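Local coordinates for beta-galacturonidase (Eisenbergiella tayi, PDB 6NCW), which hydrolyses beta-linked galacturonides as a glycoside hydrolase family 2 beta-galacturonidase, and may also act on beta-glucuronides, at residues 79-84 and 96-101; 112-117 and 136-141; 164-169 and 220-225; 417-422 and 447-452; 441-446 and 461-466. One frame throughout, in Å; residues are numbered along the deposited sequence.

In the fold
Contacts 1 and 2 come first along the chain and share the N-terminal beta-sandwich. Their centres are about 9 Å apart, and strands 78-83 and 109-117 are neighbours in one sheet, joined by backbone bonds such as that between L82 and E113. Contact 3 follows in the immunoglobulin-like sandwich, its centre about 37 Å from that of contact 1. Contacts 4 and 5 lie in the TIM barrel, on the opposite side of the chain's centre from contacts 1 and 2. They share helix 439-453, their segments alternate along the chain, and their centres are about 12 Å apart. Contact 5 holds E465 of the galacturonate site; contacts 1 to 4 lie away from the annotated sites.

Contact 1 (79-84 and 96-101)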
# COMPACT_ATOMS: atom_id res chain seq x y z
N ALA A 79 -34.67 -8.25 -15.82
CA ALA A 79 -34.54 -8.18 -17.28
C ALA A 79 -35.89 -8.01 -17.97
O ALA A 79 -36.88 -8.59 -17.53
CB ALA A 79 -33.88 -9.46 -17.84
N SER A 80 -35.90 -7.24 -19.05
CA SER A 80 -36.99 -7.21 -20.02
C SER A 80 -36.39 -7.35 -21.41
O SER A 80 -35.48 -6.60 -21.78
CB SER A 80 -37.80 -5.92 -19.96
OG SER A 80 -38.47 -5.80 -18.72
N VAL A 81 -36.90 -8.31 -22.18
CA VAL A 81 -36.38 -8.64 -23.50
C VAL A 81 -37.37 -8.14 -24.55
O VAL A 81 -38.56 -8.47 -24.49
CB VAL A 81 -36.15 -10.15 -23.65
CG1 VAL A 81 -35.54 -10.42 -25.00
CG2 VAL A 81 -35.26 -10.69 -22.52
N LEU A 82 -36.88 -7.36 -25.50
CA LEU A 82 -37.68 -6.85 -26.60
C LEU A 82 -37.04 -7.30 -27.90
O LEU A 82 -35.83 -7.13 -28.09
CB LEU A 82 -37.78 -5.32 -26.57
CG LEU A 82 -38.49 -4.63 -25.40
CD1 LEU A 82 -37.56 -4.50 -24.21
CD2 LEU A 82 -38.99 -3.26 -25.84
N VAL A 83 -37.85 -7.87 -28.79
CA VAL A 83 -37.43 -8.27 -30.13
C VAL A 83 -38.26 -7.46 -31.13
O VAL A 83 -39.50 -7.45 -31.04
CB VAL A 83 -37.60 -9.78 -30.36
CG1 VAL A 83 -37.41 -10.12 -31.84
CG2 VAL A 83 -36.62 -10.57 -29.48
N ASP A 84 -37.59 -6.75 -32.03
CA ASP A 84 -38.25 -5.87 -33.00
C ASP A 84 -39.21 -4.91 -32.31
O ASP A 84 -40.28 -4.59 -32.83
CB ASP A 84 -38.98 -6.69 -34.08
CG ASP A 84 -38.03 -7.58 -34.87
OD1 ASP A 84 -38.40 -8.73 -35.17
OD2 ASP A 84 -36.91 -7.12 -35.16
N THR A 96 -29.63 -17.18 -12.36
CA THR A 96 -30.21 -18.36 -12.97
C THR A 96 -30.59 -18.07 -14.42
O THR A 96 -30.97 -16.95 -14.76
CB THR A 96 -31.44 -18.85 -12.19
OG1 THR A 96 -32.29 -17.73 -11.89
CG2 THR A 96 -31.01 -19.54 -10.88
N PRO A 97 -30.48 -19.06 -15.30
CA PRO A 97 -30.77 -18.83 -16.72
C PRO A 97 -32.27 -18.84 -16.99
O PRO A 97 -33.07 -19.36 -16.21
CB PRO A 97 -30.07 -19.99 -17.43
CG PRO A 97 -30.01 -21.08 -16.41
CD PRO A 97 -30.03 -20.44 -15.03
N PHE A 98 -32.63 -18.22 -18.11
CA PHE A 98 -34.02 -18.18 -18.56
C PHE A 98 -34.01 -18.11 -20.08
O PHE A 98 -32.96 -17.90 -20.69
CB PHE A 98 -34.81 -17.00 -17.95
CG PHE A 98 -34.29 -15.61 -18.35
CD1 PHE A 98 -33.20 -15.04 -17.70
CD2 PHE A 98 -34.92 -14.87 -19.34
CE1 PHE A 98 -32.74 -13.77 -18.03
CE2 PHE A 98 -34.47 -13.60 -19.69
CZ PHE A 98 -33.37 -13.04 -19.03
N ASP A 99 -35.17 -18.30 -20.70
CA ASP A 99 -35.23 -18.24 -22.16
C ASP A 99 -36.50 -17.54 -22.63
O ASP A 99 -37.49 -17.41 -21.91
CB ASP A 99 -35.10 -19.64 -22.80
CG ASP A 99 -36.32 -20.56 -22.55
OD1 ASP A 99 -37.38 -20.10 -22.09
OD2 ASP A 99 -36.20 -21.77 -22.82
N VAL A 100 -36.44 -17.08 -23.88
CA VAL A 100 -37.58 -16.53 -24.61
C VAL A 100 -37.75 -17.35 -25.87
O VAL A 100 -36.77 -17.58 -26.60
CB VAL A 100 -37.37 -15.04 -24.97
CG1 VAL A 100 -38.54 -14.52 -25.78
CG2 VAL A 100 -37.17 -14.22 -23.71
N VAL A 101 -38.97 -17.81 -26.12
CA VAL A 101 -39.29 -18.61 -27.29
C VAL A 101 -40.26 -17.82 -28.16
O VAL A 101 -41.27 -17.31 -27.67
CB VAL A 101 -39.88 -19.97 -26.90
CG1 VAL A 101 -40.31 -20.73 -28.15
CG2 VAL A 101 -38.85 -20.77 -26.11
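This is a buried face-to-face contact between the two sheets of the N-terminal beta-sandwich. Strand 79-83 belongs to the six-stranded sheet and strand 98-101 to the four-stranded one. Their axes come within 9.5 Å and their directions differ by 25°, as expected for layers that pack through side chains. A79 and V81 point toward F98 and V100, and all four are buried and apolar.

The F98 ring lies between the layers. Its CG sits between the backbone N and the carbonyl carbon (chi1 63°), which lifts the ring off its own strand. CZ of F98 then meets CB of A79 at 3.8 Å, an oblique approach. V81 lies at the ring edge, near its plane, with CG2 at 4.1 Å from CE2 of F98. The two side chains run alongside each other with opposite headings.

The ring has further aromatic company, since F98 stacks with H91 and also meets F72. V88 of strand 86-92 touches both V81 and V100. D99, next to F98 in its strand, makes a salt bridge with R69. The two valines meet through the same branch on each side: CG2 of V81 lies 4.2 Å from CG2 of V100.

Contact 2 (112-117 and 136-141); sequences LEVIAD and GGISRG
The backbones approach most closely where A116, near the end of strand 112-117, faces G137 of the irregular segment 136-141, with 5.7 Å between their CA atoms. G137 has a positive phi. With phi at 138° a CB would collide with O of G136, a conformation that favours glycine.

A116 points its CB at this glycine. The methyl lies 4.1 Å from N of G137, so a small side chain here packs against bare main chain. V114, two residues earlier on the same face of the strand, meets I138 instead. The CB of I138 does not aim at the strand, but its end does. CG1 is anti to the carbonyl carbon (chi1 -49°) and chi2 is extended at -174°, which carries CD1 to V114. V114 and I138 then meet tip to tip. CD1 of I138 lies 4.0 Å from CB of V114 and nearly as close to CG2 of the same valine. The side-chain contact between V114 and I138 is apolar, and all four touching residues are buried.

Segment 136-141 is the last part of the loop from strand 109-117 to strand 142-147, and here it folds back on the strand that precedes it, within the N-terminal beta-sandwich. W21 of strand 19-26 touches both V114 and I138. Y58 of strand 55-63 adds to the cover of I138, and V75 packs on A116.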
# COMPACT_ATOMS: atom_id res chain seq x y z
N LEU A 112 -32.63 -6.93 -31.20
CA LEU A 112 -32.71 -7.45 -29.84
C LEU A 112 -32.34 -6.34 -28.87
O LEU A 112 -31.30 -5.69 -29.02
CB LEU A 112 -31.77 -8.64 -29.64
CG LEU A 112 -31.75 -9.23 -28.22
CD1 LEU A 112 -33.15 -9.66 -27.78
CD2 LEU A 112 -30.79 -10.40 -28.17
N GLU A 113 -33.19 -6.12 -27.87
CA GLU A 113 -32.91 -5.13 -26.84
C GLU A 113 -33.23 -5.74 -25.49
O GLU A 113 -34.31 -6.32 -25.32
CB GLU A 113 -33.69 -3.83 -27.04
CG GLU A 113 -33.47 -2.82 -25.91
CD GLU A 113 -34.19 -1.50 -26.15
OE1 GLU A 113 -35.26 -1.51 -26.81
OE2 GLU A 113 -33.68 -0.45 -25.67
N VAL A 114 -32.30 -5.63 -24.56
CA VAL A 114 -32.48 -6.10 -23.19
C VAL A 114 -32.41 -4.90 -22.27
O VAL A 114 -31.44 -4.14 -22.30
CB VAL A 114 -31.42 -7.15 -22.81
CG1 VAL A 114 -31.68 -7.68 -21.41
CG2 VAL A 114 -31.41 -8.27 -23.82
N ILE A 115 -33.46 -4.71 -21.47
CA ILE A 115 -33.46 -3.70 -20.42
C ILE A 115 -33.02 -4.42 -19.15
O ILE A 115 -33.71 -5.33 -18.67
CB ILE A 115 -34.83 -3.04 -20.24
CG1 ILE A 115 -35.45 -2.64 -21.59
CG2 ILE A 115 -34.72 -1.84 -19.31
CD1 ILE A 115 -34.71 -1.53 -22.26
N ALA A 116 -31.86 -4.05 -18.62
CA ALA A 116 -31.34 -4.60 -17.37
C ALA A 116 -31.50 -3.58 -16.27
O ALA A 116 -31.30 -2.38 -16.50
CB ALA A 116 -29.87 -5.00 -17.50
N ASP A 117 -31.81 -4.05 -15.07
CA ASP A 117 -32.13 -3.20 -13.94
C ASP A 117 -31.53 -3.81 -12.68
O ASP A 117 -31.80 -4.97 -12.39
CB ASP A 117 -33.65 -3.06 -13.82
CG ASP A 117 -34.06 -2.08 -12.75
OD1 ASP A 117 -33.17 -1.40 -12.17
OD2 ASP A 117 -35.28 -1.99 -12.50
N GLY A 136 -25.24 -4.63 -12.35
CA GLY A 136 -26.18 -4.43 -13.45
C GLY A 136 -25.54 -4.89 -14.74
O GLY A 136 -24.36 -4.63 -14.98
N GLY A 137 -26.32 -5.59 -15.56
CA GLY A 137 -25.84 -5.91 -16.89
C GLY A 137 -26.15 -7.31 -17.34
O GLY A 137 -26.77 -8.10 -16.62
N ILE A 138 -25.72 -7.64 -18.56
CA ILE A 138 -25.85 -8.99 -19.09
C ILE A 138 -24.57 -9.70 -18.67
O ILE A 138 -23.57 -9.72 -19.39
CB ILE A 138 -26.04 -8.99 -20.61
CG1 ILE A 138 -27.15 -8.00 -21.02
CG2 ILE A 138 -26.33 -10.39 -21.10
CD1 ILE A 138 -27.51 -8.06 -22.51
N SER A 139 -24.62 -10.32 -17.49
CA SER A 139 -23.43 -10.80 -16.80
C SER A 139 -23.02 -12.22 -17.17
O SER A 139 -21.92 -12.65 -16.79
CB SER A 139 -23.65 -10.70 -15.28
OG SER A 139 -24.97 -11.09 -14.92
N ARG A 140 -23.88 -12.98 -17.87
CA ARG A 140 -23.52 -14.28 -18.45
C ARG A 140 -24.03 -14.31 -19.89
O ARG A 140 -24.65 -13.36 -20.37
CB ARG A 140 -24.07 -15.45 -17.61
CG ARG A 140 -23.57 -15.46 -16.16
CD ARG A 140 -24.18 -16.59 -15.36
NE ARG A 140 -23.89 -16.43 -13.94
CZ ARG A 140 -24.55 -17.04 -12.96
NH1 ARG A 140 -25.54 -17.89 -13.25
NH2 ARG A 140 -24.23 -16.81 -11.69
N GLY A 141 -23.76 -15.40 -20.60
CA GLY A 141 -23.87 -15.40 -22.05
C GLY A 141 -25.30 -15.37 -22.57
O GLY A 141 -26.28 -15.46 -21.83

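Contact 3 (164-169 and 220-225); sequences DGWYGK and AECWSP
One polar interaction joins W166 to C222. NE1 of W166 gives a weak hydrogen bond to SG of C222 at 3.5 Å, bent to 146° at the hydrogen. The same sulfur makes a Cys sulfur-aromatic contact. It sits at the edge of the indole, near the ring plane, and CZ2 of W166 lies 3.9 Å from it. C222 thus meets the nitrogen side of the ring and not a face.

Apolar contact comes from A220, whose CB is 4.2 Å from CB of W166. Separately, the carbonyl O of A220 makes a van der Waals approach to CD1 of W166 at 3.8 Å, coming in obliquely.

The contact lies in the immunoglobulin-like sandwich. W166, near the start of strand 165-176, also packs on P159 and L161 of the adjacent strand 150-162. Segment 220-225 runs into the short, weakly bonded strand 223-224, which pairs with strand 227-238.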
# COMPACT_ATOMS: atom_id res chain seq x y z
N ASP A 164 -24.43 -54.71 -7.69
CA ASP A 164 -23.68 -55.25 -8.81
C ASP A 164 -23.06 -54.18 -9.71
O ASP A 164 -22.52 -54.52 -10.77
CB ASP A 164 -24.57 -56.19 -9.62
CG ASP A 164 -25.90 -55.56 -9.99
OD1 ASP A 164 -26.22 -55.47 -11.20
OD2 ASP A 164 -26.63 -55.15 -9.06
N GLY A 165 -23.13 -52.90 -9.33
CA GLY A 165 -22.48 -51.90 -10.16
C GLY A 165 -23.43 -50.78 -10.52
O GLY A 165 -24.49 -50.61 -9.91
N TRP A 166 -23.03 -50.02 -11.53
CA TRP A 166 -23.69 -48.76 -11.85
C TRP A 166 -24.91 -48.98 -12.74
O TRP A 166 -24.83 -49.66 -13.77
CB TRP A 166 -22.72 -47.79 -12.53
CG TRP A 166 -21.70 -47.21 -11.58
CD1 TRP A 166 -20.37 -47.53 -11.49
CD2 TRP A 166 -21.95 -46.23 -10.56
NE1 TRP A 166 -19.77 -46.79 -10.49
CE2 TRP A 166 -20.72 -45.99 -9.90
CE3 TRP A 166 -23.07 -45.52 -10.15
CZ2 TRP A 166 -20.59 -45.07 -8.86
CZ3 TRP A 166 -22.95 -44.61 -9.10
CH2 TRP A 166 -21.71 -44.40 -8.46
N TYR A 167 -26.03 -48.41 -12.32
CA TYR A 167 -27.24 -48.27 -13.11
C TYR A 167 -27.53 -46.79 -13.35
O TYR A 167 -26.91 -45.90 -12.76
CB TYR A 167 -28.42 -48.96 -12.42
CG TYR A 167 -28.35 -50.48 -12.48
CD1 TYR A 167 -29.26 -51.22 -13.23
CD2 TYR A 167 -27.35 -51.17 -11.79
CE1 TYR A 167 -29.19 -52.61 -13.29
CE2 TYR A 167 -27.28 -52.56 -11.85
CZ TYR A 167 -28.19 -53.27 -12.59
OH TYR A 167 -28.11 -54.64 -12.65
N GLY A 168 -28.46 -46.52 -14.25
CA GLY A 168 -28.76 -45.15 -14.63
C GLY A 168 -30.17 -45.03 -15.16
O GLY A 168 -30.75 -45.99 -15.68
N LYS A 169 -30.72 -43.83 -15.03
CA LYS A 169 -32.06 -43.47 -15.48
C LYS A 169 -31.98 -42.10 -16.14
O LYS A 169 -31.30 -41.21 -15.63
CB LYS A 169 -33.02 -43.48 -14.28
CG LYS A 169 -34.37 -42.85 -14.50
CD LYS A 169 -35.19 -42.88 -13.20
CE LYS A 169 -34.67 -41.87 -12.19
NZ LYS A 169 -35.68 -41.54 -11.13
N ALA A 220 -19.43 -48.22 -17.04
CA ALA A 220 -19.25 -46.89 -16.47
C ALA A 220 -18.16 -46.89 -15.41
O ALA A 220 -18.10 -47.80 -14.58
CB ALA A 220 -20.56 -46.37 -15.88
N GLU A 221 -17.29 -45.89 -15.46
CA GLU A 221 -16.32 -45.63 -14.40
C GLU A 221 -16.79 -44.52 -13.47
O GLU A 221 -17.55 -43.64 -13.86
CB GLU A 221 -14.95 -45.25 -14.98
CG GLU A 221 -14.22 -46.41 -15.63
CD GLU A 221 -13.35 -45.96 -16.78
OE1 GLU A 221 -12.60 -44.97 -16.60
OE2 GLU A 221 -13.42 -46.57 -17.86
N CYS A 222 -16.29 -44.57 -12.24
CA CYS A 222 -16.66 -43.61 -11.21
C CYS A 222 -16.19 -42.20 -11.54
O CYS A 222 -15.11 -41.99 -12.10
CB CYS A 222 -16.06 -44.02 -9.85
SG CYS A 222 -16.78 -45.56 -9.19
N TRP A 223 -17.01 -41.23 -11.17
CA TRP A 223 -16.56 -39.86 -10.96
C TRP A 223 -16.23 -39.71 -9.49
O TRP A 223 -16.98 -40.16 -8.62
CB TRP A 223 -17.64 -38.86 -11.38
CG TRP A 223 -17.20 -37.40 -11.31
CD1 TRP A 223 -16.75 -36.62 -12.35
CD2 TRP A 223 -17.19 -36.55 -10.15
NE1 TRP A 223 -16.45 -35.36 -11.91
CE2 TRP A 223 -16.71 -35.28 -10.57
CE3 TRP A 223 -17.53 -36.73 -8.81
CZ2 TRP A 223 -16.57 -34.21 -9.68
CZ3 TRP A 223 -17.39 -35.66 -7.93
CH2 TRP A 223 -16.91 -34.41 -8.38
N SER A 224 -15.09 -39.09 -9.20
CA SER A 224 -14.69 -38.79 -7.84
C SER A 224 -13.63 -37.71 -7.88
O SER A 224 -13.04 -37.46 -8.94
CB SER A 224 -14.16 -40.03 -7.12
OG SER A 224 -12.83 -40.27 -7.54
N PRO A 225 -13.36 -37.04 -6.75
CA PRO A 225 -12.26 -36.07 -6.71
C PRO A 225 -10.95 -36.59 -7.27
O PRO A 225 -10.27 -35.84 -7.97
CB PRO A 225 -12.15 -35.75 -5.22
CG PRO A 225 -13.56 -35.89 -4.71
CD PRO A 225 -14.24 -36.94 -5.57

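Contact 4 (417-422 and 447-452); sequences ICLGYP and YQWIQN
L419 has CG anti to its carbonyl carbon (chi1 -61°), with chi2 extended at -180°, and this directs CD1 at helix 447-452. W449 has CG opposite the backbone N (chi1 174°). Its CB does not aim at the loop, yet this torsion brings the six-membered end of the indole nearer.

The leucine meets the indole at a slant. CD1 of L419 lies 3.9 Å from CZ3 of W449. The same methyl is 4.3 Å from CG1 of I450. One leucine branch therefore touches two successive helix residues, and the contact is small and wholly apolar.

L419 stands in a type I beta turn from C418 to Y421, closed by the 3.2 Å bond from N of Y421 to O of C418. K459 NZ donates hydrogen bonds to O of L419, in the turn, and to O of P422, just after it. Y427 of strand 425-428 touches L419, W449 and I450, so it borders both sides of the contact.

The arrangement belongs to the TIM barrel: a loop leading into barrel strand 425-428 packs on the outer helix that follows this strand in the beta-alpha-beta unit.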
# COMPACT_ATOMS: atom_id res chain seq x y z
N ILE A 417 -35.00 -23.52 14.64
CA ILE A 417 -36.08 -24.50 14.78
C ILE A 417 -36.30 -25.28 13.48
O ILE A 417 -37.35 -25.91 13.31
CB ILE A 417 -37.40 -23.84 15.25
CG1 ILE A 417 -37.97 -22.90 14.18
CG2 ILE A 417 -37.19 -23.07 16.55
CD1 ILE A 417 -39.29 -22.26 14.57
N CYS A 418 -35.34 -25.26 12.56
CA CYS A 418 -35.50 -25.88 11.24
C CYS A 418 -34.54 -27.03 11.01
O CYS A 418 -34.46 -27.54 9.89
CB CYS A 418 -35.33 -24.84 10.13
SG CYS A 418 -36.52 -23.49 10.21
N LEU A 419 -33.80 -27.45 12.03
CA LEU A 419 -32.77 -28.45 11.80
C LEU A 419 -33.33 -29.85 11.63
O LEU A 419 -32.59 -30.76 11.24
CB LEU A 419 -31.75 -28.42 12.93
CG LEU A 419 -30.98 -27.11 13.12
CD1 LEU A 419 -30.00 -27.24 14.27
CD2 LEU A 419 -30.25 -26.67 11.81
N GLY A 420 -34.62 -30.06 11.89
CA GLY A 420 -35.21 -31.35 11.59
C GLY A 420 -35.36 -31.62 10.10
O GLY A 420 -35.45 -32.78 9.69
N TYR A 421 -35.36 -30.56 9.28
CA TYR A 421 -35.68 -30.72 7.86
C TYR A 421 -34.52 -31.19 6.98
O TYR A 421 -34.74 -32.06 6.13
CB TYR A 421 -36.24 -29.41 7.29
CG TYR A 421 -37.57 -28.97 7.85
CD1 TYR A 421 -37.67 -27.79 8.57
CD2 TYR A 421 -38.74 -29.70 7.61
CE1 TYR A 421 -38.88 -27.35 9.07
CE2 TYR A 421 -39.97 -29.26 8.10
CZ TYR A 421 -40.03 -28.09 8.84
OH TYR A 421 -41.23 -27.65 9.34
N PRO A 422 -33.31 -30.65 7.10
CA PRO A 422 -32.25 -31.04 6.15
C PRO A 422 -31.58 -32.37 6.50
O PRO A 422 -31.62 -32.86 7.63
CB PRO A 422 -31.24 -29.90 6.28
CG PRO A 422 -31.40 -29.42 7.68
CD PRO A 422 -32.88 -29.51 7.94
N TYR A 447 -22.05 -27.80 19.07
CA TYR A 447 -22.24 -29.18 18.64
C TYR A 447 -23.07 -29.97 19.65
O TYR A 447 -24.01 -30.68 19.28
CB TYR A 447 -20.90 -29.87 18.40
CG TYR A 447 -21.09 -31.22 17.77
CD1 TYR A 447 -21.50 -31.32 16.44
CD2 TYR A 447 -20.94 -32.39 18.50
CE1 TYR A 447 -21.71 -32.55 15.85
CE2 TYR A 447 -21.15 -33.63 17.92
CZ TYR A 447 -21.53 -33.70 16.60
OH TYR A 447 -21.75 -34.93 16.02
N GLN A 448 -22.73 -29.84 20.93
CA GLN A 448 -23.47 -30.53 21.98
C GLN A 448 -24.94 -30.11 21.99
O GLN A 448 -25.83 -30.96 22.09
CB GLN A 448 -22.81 -30.26 23.33
CG GLN A 448 -22.15 -31.47 23.96
CD GLN A 448 -20.99 -32.02 23.14
OE1 GLN A 448 -19.89 -31.45 23.13
NE2 GLN A 448 -21.22 -33.15 22.46
N TRP A 449 -25.21 -28.81 21.87
CA TRP A 449 -26.60 -28.37 21.78
C TRP A 449 -27.32 -29.02 20.60
O TRP A 449 -28.47 -29.44 20.74
CB TRP A 449 -26.68 -26.85 21.65
CG TRP A 449 -28.08 -26.42 21.42
CD1 TRP A 449 -29.04 -26.19 22.38
CD2 TRP A 449 -28.72 -26.19 20.15
NE1 TRP A 449 -30.22 -25.82 21.78
CE2 TRP A 449 -30.05 -25.82 20.42
CE3 TRP A 449 -28.29 -26.24 18.83
CZ2 TRP A 449 -30.96 -25.50 19.40
CZ3 TRP A 449 -29.19 -25.93 17.82
CH2 TRP A 449 -30.51 -25.57 18.11
N ILE A 450 -26.67 -29.09 19.43
CA ILE A 450 -27.31 -29.73 18.29
C ILE A 450 -27.64 -31.18 18.62
O ILE A 450 -28.74 -31.66 18.32
CB ILE A 450 -26.44 -29.62 17.03
CG1 ILE A 450 -26.41 -28.18 16.50
CG2 ILE A 450 -26.97 -30.52 15.94
CD1 ILE A 450 -25.29 -27.95 15.50
N GLN A 451 -26.70 -31.90 19.26
CA GLN A 451 -26.92 -33.33 19.50
C GLN A 451 -27.91 -33.60 20.63
O GLN A 451 -28.65 -34.59 20.57
CB GLN A 451 -25.60 -34.04 19.81
CG GLN A 451 -24.55 -33.84 18.77
CD GLN A 451 -25.04 -34.16 17.38
OE1 GLN A 451 -25.51 -35.26 17.11
NE2 GLN A 451 -24.95 -33.19 16.48
N ASN A 452 -27.95 -32.76 21.66
CA ASN A 452 -28.80 -32.99 22.83
C ASN A 452 -30.14 -32.26 22.79
O ASN A 452 -31.07 -32.68 23.48
CB ASN A 452 -28.09 -32.58 24.12
CG ASN A 452 -26.76 -33.27 24.33
OD1 ASN A 452 -26.56 -34.39 23.86
ND2 ASN A 452 -25.85 -32.61 25.03

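Contact 5 (441-446 and 461-466); sequences DYLDEL and FLITEI
L443 leaves helix 441-446 with its CB not aimed at strand 461-466, but its end turns inward. CG is anti to the backbone N (chi1 -177°), and of the two methyls CD1 does the work. It lies 3.7 Å from CD1 of I463 and 3.9 Å from CE2 of F461, at the ring edge and in plane. L446, one helical turn later, meets the same edge: its CD2 is 4.2 Å from CZ of F461. F461 and I463, two residues apart, both reach the helix side of the strand.

E465 is on the same strand and is seen to bind galacturonate in a structure of this protein, though not in this chain. Here it pairs with R309 and hydrogen-bonds a glycerol, probably from the crystallisation liquor.

The axes of 441-446 and 461-466 come within 11.9 Å, and their directions differ by 131°. This is the helix of the beta-alpha-beta unit from strand 425-428 to strand 461-466 of the TIM barrel. V498 of helix 484-500 covers both L443 and I463, and strand 504-509 flanks the strand.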
# COMPACT_ATOMS: atom_id res chain seq x y z
N ASP A 441 -14.11 -24.23 22.30
CA ASP A 441 -15.21 -24.14 23.26
C ASP A 441 -16.51 -23.74 22.59
O ASP A 441 -17.56 -24.31 22.88
CB ASP A 441 -14.87 -23.12 24.36
CG ASP A 441 -13.60 -23.48 25.12
OD1 ASP A 441 -13.07 -24.59 24.90
OD2 ASP A 441 -13.12 -22.64 25.93
N TYR A 442 -16.44 -22.75 21.70
CA TYR A 442 -17.63 -22.31 20.98
C TYR A 442 -18.19 -23.45 20.14
O TYR A 442 -19.40 -23.72 20.16
CB TYR A 442 -17.24 -21.12 20.10
CG TYR A 442 -18.39 -20.31 19.58
CD1 TYR A 442 -18.81 -20.44 18.26
CD2 TYR A 442 -19.04 -19.40 20.39
CE1 TYR A 442 -19.85 -19.68 17.76
CE2 TYR A 442 -20.10 -18.64 19.91
CZ TYR A 442 -20.49 -18.78 18.60
OH TYR A 442 -21.54 -18.03 18.12
N LEU A 443 -17.32 -24.15 19.42
CA LEU A 443 -17.74 -25.23 18.54
C LEU A 443 -18.33 -26.39 19.34
O LEU A 443 -19.34 -26.97 18.94
CB LEU A 443 -16.54 -25.68 17.70
CG LEU A 443 -16.74 -26.76 16.66
CD1 LEU A 443 -17.97 -26.44 15.79
CD2 LEU A 443 -15.49 -26.86 15.82
N ASP A 444 -17.72 -26.72 20.49
CA ASP A 444 -18.24 -27.79 21.33
C ASP A 444 -19.60 -27.44 21.92
O ASP A 444 -20.51 -28.28 21.96
CB ASP A 444 -17.24 -28.12 22.43
CG ASP A 444 -16.00 -28.83 21.89
OD1 ASP A 444 -16.01 -29.23 20.70
OD2 ASP A 444 -15.02 -28.99 22.65
N GLU A 445 -19.76 -26.20 22.38
CA GLU A 445 -21.05 -25.79 22.92
C GLU A 445 -22.15 -25.87 21.86
O GLU A 445 -23.25 -26.35 22.14
CB GLU A 445 -20.94 -24.37 23.48
CG GLU A 445 -22.30 -23.72 23.67
CD GLU A 445 -22.23 -22.32 24.23
OE1 GLU A 445 -23.26 -21.61 24.20
OE2 GLU A 445 -21.15 -21.92 24.74
N LEU A 446 -21.86 -25.42 20.64
CA LEU A 446 -22.83 -25.53 19.54
C LEU A 446 -23.11 -26.98 19.18
O LEU A 446 -24.26 -27.38 19.01
CB LEU A 446 -22.32 -24.77 18.32
CG LEU A 446 -23.16 -24.93 17.03
CD1 LEU A 446 -24.61 -24.45 17.20
CD2 LEU A 446 -22.48 -24.22 15.85
N PHE A 461 -22.61 -32.90 10.04
CA PHE A 461 -22.47 -31.52 10.50
C PHE A 461 -21.31 -30.88 9.75
O PHE A 461 -20.21 -31.44 9.71
CB PHE A 461 -22.24 -31.50 12.03
CG PHE A 461 -21.91 -30.13 12.61
CD1 PHE A 461 -22.88 -29.14 12.73
CD2 PHE A 461 -20.64 -29.86 13.10
CE1 PHE A 461 -22.57 -27.89 13.28
CE2 PHE A 461 -20.33 -28.62 13.66
CZ PHE A 461 -21.30 -27.64 13.75
N LEU A 462 -21.56 -29.70 9.17
CA LEU A 462 -20.54 -28.91 8.48
C LEU A 462 -20.47 -27.52 9.09
O LEU A 462 -21.50 -26.97 9.50
CB LEU A 462 -20.87 -28.79 6.97
CG LEU A 462 -20.66 -30.00 6.06
CD1 LEU A 462 -21.26 -29.74 4.70
CD2 LEU A 462 -19.16 -30.32 5.96
N ILE A 463 -19.26 -26.97 9.17
CA ILE A 463 -19.06 -25.53 9.37
C ILE A 463 -19.03 -24.88 7.99
O ILE A 463 -18.07 -25.03 7.23
CB ILE A 463 -17.76 -25.23 10.13
CG1 ILE A 463 -17.79 -25.83 11.55
CG2 ILE A 463 -17.51 -23.71 10.18
CD1 ILE A 463 -19.00 -25.39 12.35
N THR A 464 -20.10 -24.16 7.64
CA THR A 464 -20.21 -23.62 6.30
C THR A 464 -19.58 -22.23 6.17
O THR A 464 -19.43 -21.75 5.04
CB THR A 464 -21.68 -23.57 5.85
OG1 THR A 464 -22.53 -23.25 6.97
CG2 THR A 464 -22.07 -24.92 5.27
N GLU A 465 -19.20 -21.61 7.29
CA GLU A 465 -18.40 -20.38 7.31
C GLU A 465 -17.59 -20.34 8.59
O GLU A 465 -18.15 -20.56 9.67
CB GLU A 465 -19.29 -19.11 7.26
CG GLU A 465 -19.86 -18.82 5.88
CD GLU A 465 -20.87 -17.68 5.87
OE1 GLU A 465 -21.77 -17.74 5.00
OE2 GLU A 465 -20.77 -16.74 6.71
N ILE A 466 -16.28 -20.10 8.46
CA ILE A 466 -15.42 -19.64 9.55
C ILE A 466 -14.28 -18.85 8.92
O ILE A 466 -13.82 -19.17 7.82
CB ILE A 466 -14.91 -20.84 10.40
CG1 ILE A 466 -14.29 -20.37 11.72
CG2 ILE A 466 -13.91 -21.68 9.61
CD1 ILE A 466 -14.26 -21.49 12.78